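Local coordinates for protein PRD-containing transcription regulator (Lactobacillus casei, PDB 3NUF) that probably regulates transcription through an all-helical PRD module, a domain that in relatives responds to the sugar phosphotransferase system, at residues A[36-41]-A[90-95]; A[84-89]-A[114-119]; A[13-18]-A[53-58]. All blocks are in the same frame, centred on the assembly; numbering follows the deposited sequence. Where two conformers were deposited one is given.

Interaction 1 of 3, residues A[36-41]-A[90-95]; sequences IKLAAA and ADQVVQ. With EDO (1,2-ethanediol), chain G.
Within the all-helical bundle of the PRD fold, Leu38 near the end of helix 25-41 reaches across to Gln92 and Val93 of helix 84-97. One leucine makes the whole contact, with its two methyls doing different work. CD1 lies over a face of the Gln92 amide, nearly as close to the carbonyl as to the nitrogen, and its shortest approach is 3.6 Å to Gln92 NE2. CD2 turns to the apolar neighbour and packs on Val93 CG2 at 3.8 Å. The leucine branch gets there because CG is anti to the backbone N (chi1 179°), which extends it straight at the facing helix. Between the backbones, Leu38 CA and Val93 CA stay 8.7 Å apart.

Gln92 is stretched out, its chain running past Leu38 and carrying the amide to the bound diol. There NE2 lies 2.5 Å from O1 of a 1,2-ethanediol, probably taken up from the crystallisation liquor; the separation is so short that its exact value is doubtful. The same NE2 has a weak hydrogen bond to Tyr34 OH, and the diol is also bonded to Tyr34 OH and His96 ND1. Gln92 OE1 has a hydrogen-bond partner of its own, so both polar atoms of the amide have partners, those of NE2 being weak or of doubtful length, while Leu38 lies against its flat side. Val93 continues the apolar layer inward, touching Leu108 of helix 104-115 and Leu58 of helix 48-67. Helices 25-41 and 84-97 are thus joined beside the middle of the bundle.

Interaction 2 of 3, residues A[84-89]-A[114-119]; sequences QKSLDL and AAQDKI
The side chain of Gln116 lies between Ser86 and Lys85, its amide turned so that nitrogen and oxygen serve different partners on helix 84-97. NE2 faces the serine and gives Ser86 OG a hydrogen bond of 2.9 Å that is weak because it is strongly bent, with an N-H...O angle of 118°. OE1 points to the lysine side, where it rests 3.9 Å from Lys85 CD, the two chains passing each other at a slant. Lys85 is fully extended, and its ammonium group is carried beyond the amide and joined to it through one water. That water donates to Gln116 OE1 at 2.6 Å and accepts from Lys85 NZ at 2.9 Å.

Stronger partners lie just outside these two segments and fix the groups. Gln116 NE2 is also hydrogen-bonded to Phe112 O, four residues earlier in its own chain; Ser86 OG is bonded to Glu113 OE1; Lys85 NZ is hydrogen-bonded to Ala42 O. The weak amide-to-serine bond therefore closes a small polar network rather than holding it alone. Gln116 sits where helix 104-115 stops: a Schellman motif follows it, with Asp117 at positive phi (56°) and Asp117 N bonded to Ala114 O at 3.0 Å. Next to these polar groups, Ser86 touches Phe112, and Ile44 from a loop touches Leu89, Ala115 and Gln116. The contact thus ties the start of helix 84-97 to the C-terminal end of helix 104-115, with Ile44 of the loop after helix 25-41 touching both.

Interaction 3 of 3, residues A[13-18]-A[53-58]; sequences TEVKAM and VLTNHL
Val15 and Met18 of helix 13-21 close on Thr55, the residue at the centre of this contact. Val15 CG1 comes against the hydroxyl, 3.4 Å from Thr55 OG1, and lies 4.0 Å from the methyl Thr55 CG2. Met18, built as selenomethionine, arrives from the next turn: its selenium sits 4.0 Å from Thr55 CB and 3.9 Å from the backbone N of Asn56. The terminal methyl turns across to Asn56 at about a right angle, with Met18 CE 4.1 Å from Asn56 CB. Met18 was modelled in two conformers, so the distances from its selenium and methyl hold for one of the two.

The torsions explain the division of roles. Thr55 places OG1 beside its backbone N and CG2 anti to it (chi1 -64°), so the hydroxyl meets the valine while the methyl touches both Val15 and Met18. The hydroxyl is hydrogen-bonded to Leu51 O, one turn back in the same helix, which fixes its direction. Val15 also touches Leu51 and Gln52, Met18 rests on Ile59, and Thr55 meets Val32 of helix 25-41. Over these segments the two helices run nearly parallel, 12° apart, with axes 9.7 Å from each other.

No hydrogen bond links the two segments. Helix 13-21 is held here by carbon and selenium surfaces laid against a threonine whose hydroxyl has a partner in Leu51 O, which probably lessens the cost of setting a valine methyl against it.

How the interactions relate
The three contacts tie all five helices of the small bundle. Interactions 1 and 2 share helix 84-97 and have centres 11 Å apart; Leu38 CG of the first packs on Leu89 CD2 of the second at 3.8 Å, so the two contacts meet directly through apolar side chains. Interaction 1 also meets interaction 3, through Val93 CG1 and Leu58 CD2 at 4.1 Å, although these two contacts lie on opposite sides of the chain's centre. Interactions 2 and 3 do not touch, their nearest atoms being about 8 Å apart. Only interaction 1 includes the bound diol. PRDs of relatives are typically controlled by histidine phosphorylation, and this may hold here.

Interaction 1 of 3, residues A[36-41]-A[90-95]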
loop_
_atom_site.group_PDB
_atom_site.type_symbol
_atom_site.label_atom_id
_atom_site.label_comp_id
_atom_site.label_asym_id
_atom_site.label_seq_id
_atom_site.Cartn_x
_atom_site.Cartn_y
_atom_site.Cartn_z
ATOM N N ILE A 36 5.985 -4.369 0.260
ATOM C CA ILE A 36 6.851 -4.985 -0.759
ATOM C C ILE A 36 6.961 -6.485 -0.477
ATOM O O ILE A 36 6.816 -7.328 -1.373
ATOM C CB ILE A 36 8.226 -4.323 -0.780
ATOM C CG1 ILE A 36 8.129 -2.928 -1.383
ATOM C CG2 ILE A 36 9.203 -5.193 -1.586
ATOM C CD1 ILE A 36 9.414 -2.079 -1.253
ATOM N N LYS A 37 7.214 -6.843 0.762
ATOM C CA LYS A 37 7.340 -8.266 1.147
ATOM C C LYS A 37 6.064 -9.071 1.043
ATOM O O LYS A 37 6.046 -10.250 0.649
ATOM C CB LYS A 37 7.931 -8.347 2.520
ATOM C CG LYS A 37 9.405 -7.899 2.555
ATOM C CD LYS A 37 9.993 -7.980 3.959
ATOM C CE LYS A 37 9.627 -6.854 4.872
ATOM N NZ LYS A 37 10.389 -6.920 6.209
ATOM N N LEU A 38 4.945 -8.449 1.409
ATOM C CA LEU A 38 3.663 -9.090 1.318
ATOM C C LEU A 38 3.345 -9.351 -0.167
ATOM O O LEU A 38 2.915 -10.444 -0.588
ATOM C CB LEU A 38 2.583 -8.140 1.909
ATOM C CG LEU A 38 1.194 -8.707 1.846
ATOM C CD1 LEU A 38 1.051 -9.913 2.756
ATOM C CD2 LEU A 38 0.140 -7.680 2.268
ATOM N N ALA A 39 3.544 -8.348 -1.008
ATOM C CA ALA A 39 3.278 -8.478 -2.447
ATOM C C ALA A 39 4.192 -9.544 -3.043
ATOM O O ALA A 39 3.711 -10.379 -3.812
ATOM C CB ALA A 39 3.489 -7.116 -3.152
ATOM N N ALA A 40 5.448 -9.556 -2.648
ATOM C CA ALA A 40 6.419 -10.561 -3.168
ATOM C C ALA A 40 5.995 -11.976 -2.779
ATOM O O ALA A 40 6.146 -12.891 -3.592
ATOM C CB ALA A 40 7.799 -10.246 -2.665
ATOM N N ALA A 41 5.445 -12.166 -1.581
ATOM C CA ALA A 41 4.914 -13.501 -1.200
ATOM C C ALA A 41 3.773 -13.921 -2.146
ATOM O O ALA A 41 3.613 -15.118 -2.465
ATOM C CB ALA A 41 4.479 -13.525 0.264
ATOM N N ALA A 90 -4.910 -5.770 -0.347
ATOM C CA ALA A 90 -5.189 -4.425 0.138
ATOM C C ALA A 90 -5.877 -4.454 1.492
ATOM O O ALA A 90 -5.519 -3.665 2.388
ATOM C CB ALA A 90 -6.019 -3.666 -0.869
ATOM N N ASP A 91 -6.862 -5.344 1.668
ATOM C CA ASP A 91 -7.521 -5.460 2.963
ATOM C C ASP A 91 -6.519 -5.819 4.064
ATOM O O ASP A 91 -6.573 -5.260 5.157
ATOM C CB ASP A 91 -8.624 -6.531 2.884
ATOM C CG ASP A 91 -9.399 -6.654 4.159
ATOM O OD1 ASP A 91 -10.264 -5.827 4.382
ATOM O OD2 ASP A 91 -9.153 -7.568 4.938
ATOM N N GLN A 92 -5.607 -6.728 3.775
ATOM C CA GLN A 92 -4.608 -7.116 4.768
ATOM C C GLN A 92 -3.766 -5.912 5.149
ATOM O O GLN A 92 -3.462 -5.705 6.336
ATOM C CB GLN A 92 -3.711 -8.214 4.218
ATOM C CG GLN A 92 -2.735 -8.707 5.243
ATOM C CD GLN A 92 -2.032 -9.991 4.857
ATOM O OE1 GLN A 92 -2.408 -10.673 3.910
ATOM N NE2 GLN A 92 -1.000 -10.328 5.624
ATOM N N VAL A 93 -3.367 -5.095 4.184
ATOM C CA VAL A 93 -2.550 -3.910 4.493
ATOM C C VAL A 93 -3.286 -2.900 5.346
ATOM O O VAL A 93 -2.779 -2.403 6.358
ATOM C CB VAL A 93 -2.054 -3.238 3.233
ATOM C CG1 VAL A 93 -1.275 -1.891 3.530
ATOM C CG2 VAL A 93 -1.119 -4.142 2.455
ATOM N N VAL A 94 -4.533 -2.649 4.975
ATOM C CA VAL A 94 -5.377 -1.689 5.750
ATOM C C VAL A 94 -5.515 -2.152 7.195
ATOM O O VAL A 94 -5.331 -1.366 8.128
ATOM C CB VAL A 94 -6.743 -1.586 5.108
ATOM C CG1 VAL A 94 -7.734 -0.776 6.013
ATOM C CG2 VAL A 94 -6.637 -0.952 3.699
ATOM N N GLN A 95 -5.810 -3.423 7.406
ATOM C CA GLN A 95 -5.938 -3.960 8.730
ATOM C C GLN A 95 -4.657 -3.962 9.512
ATOM O O GLN A 95 -4.675 -3.778 10.727
ATOM C CB GLN A 95 -6.616 -5.321 8.679
ATOM C CG GLN A 95 -8.020 -5.305 8.074
ATOM C CD GLN A 95 -8.955 -4.341 8.756
ATOM O OE1 GLN A 95 -9.555 -3.427 8.127
ATOM N NE2 GLN A 95 -9.085 -4.497 10.007
HETATM C C1 EDO G . 0.520 -9.169 8.947
HETATM O O1 EDO G . 0.231 -9.370 7.561
HETATM C C2 EDO G . -0.786 -8.942 9.657
HETATM O O2 EDO G . -0.738 -7.688 10.351
#

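Interaction 2 of 3, residues A[84-89]-A[114-119]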
loop_
_atom_site.group_PDB
_atom_site.type_symbol
_atom_site.label_atom_id
_atom_site.label_comp_id
_atom_site.label_asym_id
_atom_site.label_seq_id
_atom_site.Cartn_x
_atom_site.Cartn_y
_atom_site.Cartn_z
ATOM N N GLN A 84 -9.837 -10.515 -6.879
ATOM C CA GLN A 84 -9.950 -10.793 -5.473
ATOM C C GLN A 84 -8.593 -10.750 -4.779
ATOM O O GLN A 84 -8.483 -10.326 -3.624
ATOM C CB GLN A 84 -10.638 -12.139 -5.237
ATOM C CG GLN A 84 -11.114 -12.285 -3.823
ATOM C CD GLN A 84 -12.213 -11.338 -3.555
ATOM O OE1 GLN A 84 -13.218 -11.349 -4.274
ATOM N NE2 GLN A 84 -12.057 -10.492 -2.570
ATOM N N LYS A 85 -7.550 -11.221 -5.447
ATOM C CA LYS A 85 -6.198 -11.282 -4.879
ATOM C C LYS A 85 -5.756 -9.863 -4.525
ATOM O O LYS A 85 -5.251 -9.617 -3.410
ATOM C CB LYS A 85 -5.255 -11.936 -5.850
ATOM C CG LYS A 85 -3.842 -12.012 -5.370
ATOM C CD LYS A 85 -3.028 -12.849 -6.405
ATOM C CE LYS A 85 -1.613 -12.931 -5.995
ATOM N NZ LYS A 85 -0.891 -13.860 -6.911
ATOM N N SER A 86 -5.966 -8.909 -5.413
ATOM C CA SER A 86 -5.604 -7.517 -5.127
ATOM C C SER A 86 -6.400 -6.954 -3.966
ATOM O O SER A 86 -5.857 -6.216 -3.155
ATOM C CB SER A 86 -5.785 -6.660 -6.321
ATOM O OG SER A 86 -4.767 -6.993 -7.310
ATOM N N LEU A 87 -7.698 -7.193 -3.960
ATOM C CA LEU A 87 -8.578 -6.688 -2.892
ATOM C C LEU A 87 -8.182 -7.289 -1.569
ATOM O O LEU A 87 -8.155 -6.601 -0.532
ATOM C CB LEU A 87 -10.044 -6.933 -3.236
ATOM C CG LEU A 87 -10.628 -6.070 -4.309
ATOM C CD1 LEU A 87 -11.943 -6.751 -4.868
ATOM C CD2 LEU A 87 -10.893 -4.687 -3.766
ATOM N N ASP A 88 -7.873 -8.583 -1.546
ATOM C CA ASP A 88 -7.513 -9.262 -0.290
ATOM C C ASP A 88 -6.160 -8.743 0.236
ATOM O O ASP A 88 -5.995 -8.548 1.445
ATOM C CB ASP A 88 -7.426 -10.776 -0.482
ATOM C CG ASP A 88 -8.787 -11.441 -0.709
ATOM O OD1 ASP A 88 -9.852 -10.802 -0.550
ATOM O OD2 ASP A 88 -8.748 -12.665 -1.060
ATOM N N LEU A 89 -5.180 -8.552 -0.643
ATOM C CA LEU A 89 -3.902 -7.998 -0.204
ATOM C C LEU A 89 -4.128 -6.594 0.348
ATOM O O LEU A 89 -3.559 -6.230 1.399
ATOM C CB LEU A 89 -2.877 -8.007 -1.342
ATOM C CG LEU A 89 -2.381 -9.356 -1.789
ATOM C CD1 LEU A 89 -1.668 -9.261 -3.130
ATOM C CD2 LEU A 89 -1.428 -9.890 -0.708
ATOM N N ALA A 114 -2.434 -2.910 -10.830
ATOM C CA ALA A 114 -1.506 -2.357 -11.823
ATOM C C ALA A 114 -0.171 -3.109 -11.818
ATOM O O ALA A 114 0.419 -3.345 -12.905
ATOM C CB ALA A 114 -1.324 -0.876 -11.594
ATOM N N ALA A 115 0.342 -3.475 -10.667
ATOM C CA ALA A 115 1.613 -4.184 -10.592
ATOM C C ALA A 115 1.571 -5.578 -11.219
ATOM O O ALA A 115 2.610 -6.104 -11.586
ATOM C CB ALA A 115 2.131 -4.254 -9.154
ATOM N N GLN A 116 0.384 -6.176 -11.320
ATOM C CA GLN A 116 0.159 -7.481 -11.963
ATOM C C GLN A 116 -0.157 -7.314 -13.440
ATOM O O GLN A 116 -0.373 -8.308 -14.124
ATOM C CB GLN A 116 -1.019 -8.177 -11.286
ATOM C CG GLN A 116 -0.653 -8.718 -9.973
ATOM C CD GLN A 116 -1.832 -9.200 -9.222
ATOM O OE1 GLN A 116 -2.131 -10.398 -9.239
ATOM N NE2 GLN A 116 -2.517 -8.298 -8.513
ATOM N N ASP A 117 -0.197 -6.083 -13.932
ATOM C CA ASP A 117 -0.616 -5.790 -15.310
ATOM C C ASP A 117 -2.001 -6.350 -15.555
ATOM O O ASP A 117 -2.235 -7.048 -16.556
ATOM C CB ASP A 117 0.375 -6.362 -16.346
ATOM C CG ASP A 117 1.727 -5.683 -16.298
ATOM O OD1 ASP A 117 1.791 -4.505 -15.878
ATOM O OD2 ASP A 117 2.724 -6.336 -16.684
ATOM N N LYS A 118 -2.911 -6.095 -14.617
ATOM C CA LYS A 118 -4.286 -6.563 -14.754
ATOM C C LYS A 118 -5.291 -5.445 -14.991
ATOM O O LYS A 118 -6.499 -5.723 -14.951
ATOM C CB LYS A 118 -4.711 -7.373 -13.515
ATOM C CG LYS A 118 -4.158 -8.807 -13.488
ATOM C CD LYS A 118 -4.824 -9.634 -12.381
ATOM C CE LYS A 118 -4.357 -11.108 -12.418
ATOM N N ILE A 119 -4.813 -4.211 -15.222
ATOM C CA ILE A 119 -5.674 -3.070 -15.572
ATOM C C ILE A 119 -5.463 -2.573 -17.024
ATOM O O ILE A 119 -4.459 -1.909 -17.360
ATOM C CB ILE A 119 -5.439 -1.863 -14.638
ATOM C CG1 ILE A 119 -5.831 -2.192 -13.205
ATOM C CG2 ILE A 119 -6.246 -0.639 -15.121
ATOM C CD1 ILE A 119 -5.823 -0.976 -12.311
ATOM O OXT ILE A 119 -6.314 -2.794 -17.904
HETATM O O HOH W 1 -0.688 -12.567 -9.503
#

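Interaction 3 of 3, residues A[13-18]-A[53-58]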
loop_
_atom_site.group_PDB
_atom_site.type_symbol
_atom_site.label_atom_id
_atom_site.label_comp_id
_atom_site.label_asym_id
_atom_site.label_seq_id
_atom_site.Cartn_x
_atom_site.Cartn_y
_atom_site.Cartn_z
ATOM N N THR A 13 16.051 5.821 -4.321
ATOM C CA THR A 13 16.262 7.154 -3.834
ATOM C C THR A 13 15.005 8.004 -3.656
ATOM O O THR A 13 14.850 8.672 -2.643
ATOM C CB THR A 13 17.204 7.902 -4.847
ATOM O OG1 THR A 13 18.423 7.161 -4.925
ATOM C CG2 THR A 13 17.478 9.319 -4.399
ATOM N N GLU A 14 14.144 7.979 -4.669
ATOM C CA GLU A 14 12.924 8.799 -4.634
ATOM C C GLU A 14 11.967 8.344 -3.552
ATOM O O GLU A 14 11.331 9.185 -2.912
ATOM C CB GLU A 14 12.196 8.776 -5.964
ATOM C CG GLU A 14 13.035 9.349 -7.142
ATOM C CD GLU A 14 14.112 8.406 -7.722
ATOM O OE1 GLU A 14 14.225 7.220 -7.343
ATOM O OE2 GLU A 14 14.851 8.879 -8.604
ATOM N N VAL A 15 11.872 7.043 -3.339
ATOM C CA VAL A 15 11.052 6.517 -2.241
ATOM C C VAL A 15 11.613 6.895 -0.874
ATOM O O VAL A 15 10.856 7.375 0.003
ATOM C CB VAL A 15 10.937 4.987 -2.376
ATOM C CG1 VAL A 15 10.294 4.289 -1.139
ATOM C CG2 VAL A 15 10.100 4.641 -3.634
ATOM N N LYS A 16 12.942 6.779 -0.672
ATOM C CA LYS A 16 13.553 7.206 0.567
ATOM C C LYS A 16 13.323 8.705 0.834
ATOM O O LYS A 16 13.119 9.095 1.984
ATOM C CB LYS A 16 15.036 6.910 0.601
ATOM C CG LYS A 16 15.357 5.418 0.638
ATOM C CD LYS A 16 16.830 5.090 0.915
ATOM C CE LYS A 16 17.669 5.302 -0.318
ATOM N NZ LYS A 16 19.124 5.096 -0.017
ATOM N N ALA A 17 13.360 9.516 -0.234
ATOM C CA ALA A 17 13.078 10.959 -0.159
ATOM C C ALA A 17 11.676 11.225 0.348
ATOM O O ALA A 17 11.497 12.030 1.266
ATOM C CB ALA A 17 13.329 11.674 -1.549
HETATM N N MSE A 18 10.705 10.529 -0.253
HETATM C CA MSE A 18 9.303 10.624 0.135
HETATM C C MSE A 18 9.154 10.306 1.641
HETATM O O MSE A 18 8.450 10.996 2.377
HETATM C CB MSE A 18 8.437 9.669 -0.710
HETATM C CG MSE A 18 8.132 10.114 -2.126
HETATM SE SE MSE A 18 7.004 8.717 -3.042
HETATM C CE MSE A 18 6.464 9.714 -4.611
ATOM N N VAL A 53 4.679 5.684 -6.577
ATOM C CA VAL A 53 3.258 5.968 -6.504
ATOM C C VAL A 53 2.615 5.243 -5.326
ATOM O O VAL A 53 1.844 5.807 -4.572
ATOM C CB VAL A 53 2.593 5.614 -7.855
ATOM C CG1 VAL A 53 1.104 5.767 -7.803
ATOM C CG2 VAL A 53 3.138 6.510 -8.973
ATOM N N LEU A 54 3.004 4.020 -5.122
ATOM C CA LEU A 54 2.548 3.232 -3.956
ATOM C C LEU A 54 2.931 3.867 -2.644
ATOM O O LEU A 54 2.136 4.023 -1.703
ATOM C CB LEU A 54 3.079 1.802 -4.010
ATOM C CG LEU A 54 2.794 0.954 -2.797
ATOM C CD1 LEU A 54 1.294 0.608 -2.727
ATOM C CD2 LEU A 54 3.668 -0.337 -2.804
ATOM N N THR A 55 4.193 4.283 -2.545
ATOM C CA THR A 55 4.707 4.890 -1.329
ATOM C C THR A 55 3.940 6.129 -0.986
ATOM O O THR A 55 3.591 6.360 0.169
ATOM C CB THR A 55 6.239 5.183 -1.451
ATOM O OG1 THR A 55 6.899 3.946 -1.583
ATOM C CG2 THR A 55 6.770 5.902 -0.225
ATOM N N ASN A 56 3.674 6.989 -1.969
ATOM C CA ASN A 56 2.928 8.203 -1.711
ATOM C C ASN A 56 1.579 7.863 -1.073
ATOM O O ASN A 56 1.148 8.485 -0.098
ATOM C CB ASN A 56 2.746 9.026 -3.023
ATOM C CG ASN A 56 1.979 10.311 -2.816
ATOM O OD1 ASN A 56 2.539 11.282 -2.331
ATOM N ND2 ASN A 56 0.662 10.301 -3.139
ATOM N N HIS A 57 0.926 6.858 -1.628
ATOM C CA HIS A 57 -0.397 6.490 -1.119
ATOM C C HIS A 57 -0.302 5.853 0.272
ATOM O O HIS A 57 -1.128 6.143 1.153
ATOM C CB HIS A 57 -1.130 5.555 -2.063
ATOM C CG HIS A 57 -2.556 5.353 -1.668
ATOM N ND1 HIS A 57 -3.442 6.419 -1.643
ATOM C CD2 HIS A 57 -3.220 4.282 -1.167
ATOM C CE1 HIS A 57 -4.604 5.985 -1.156
ATOM N NE2 HIS A 57 -4.501 4.693 -0.871
ATOM N N LEU A 58 0.700 5.010 0.474
ATOM C CA LEU A 58 0.892 4.393 1.795
ATOM C C LEU A 58 1.169 5.440 2.873
ATOM O O LEU A 58 0.632 5.380 3.986
ATOM C CB LEU A 58 1.966 3.332 1.792
ATOM C CG LEU A 58 1.709 2.046 1.028
ATOM C CD1 LEU A 58 3.032 1.234 0.895
ATOM C CD2 LEU A 58 0.551 1.241 1.618
#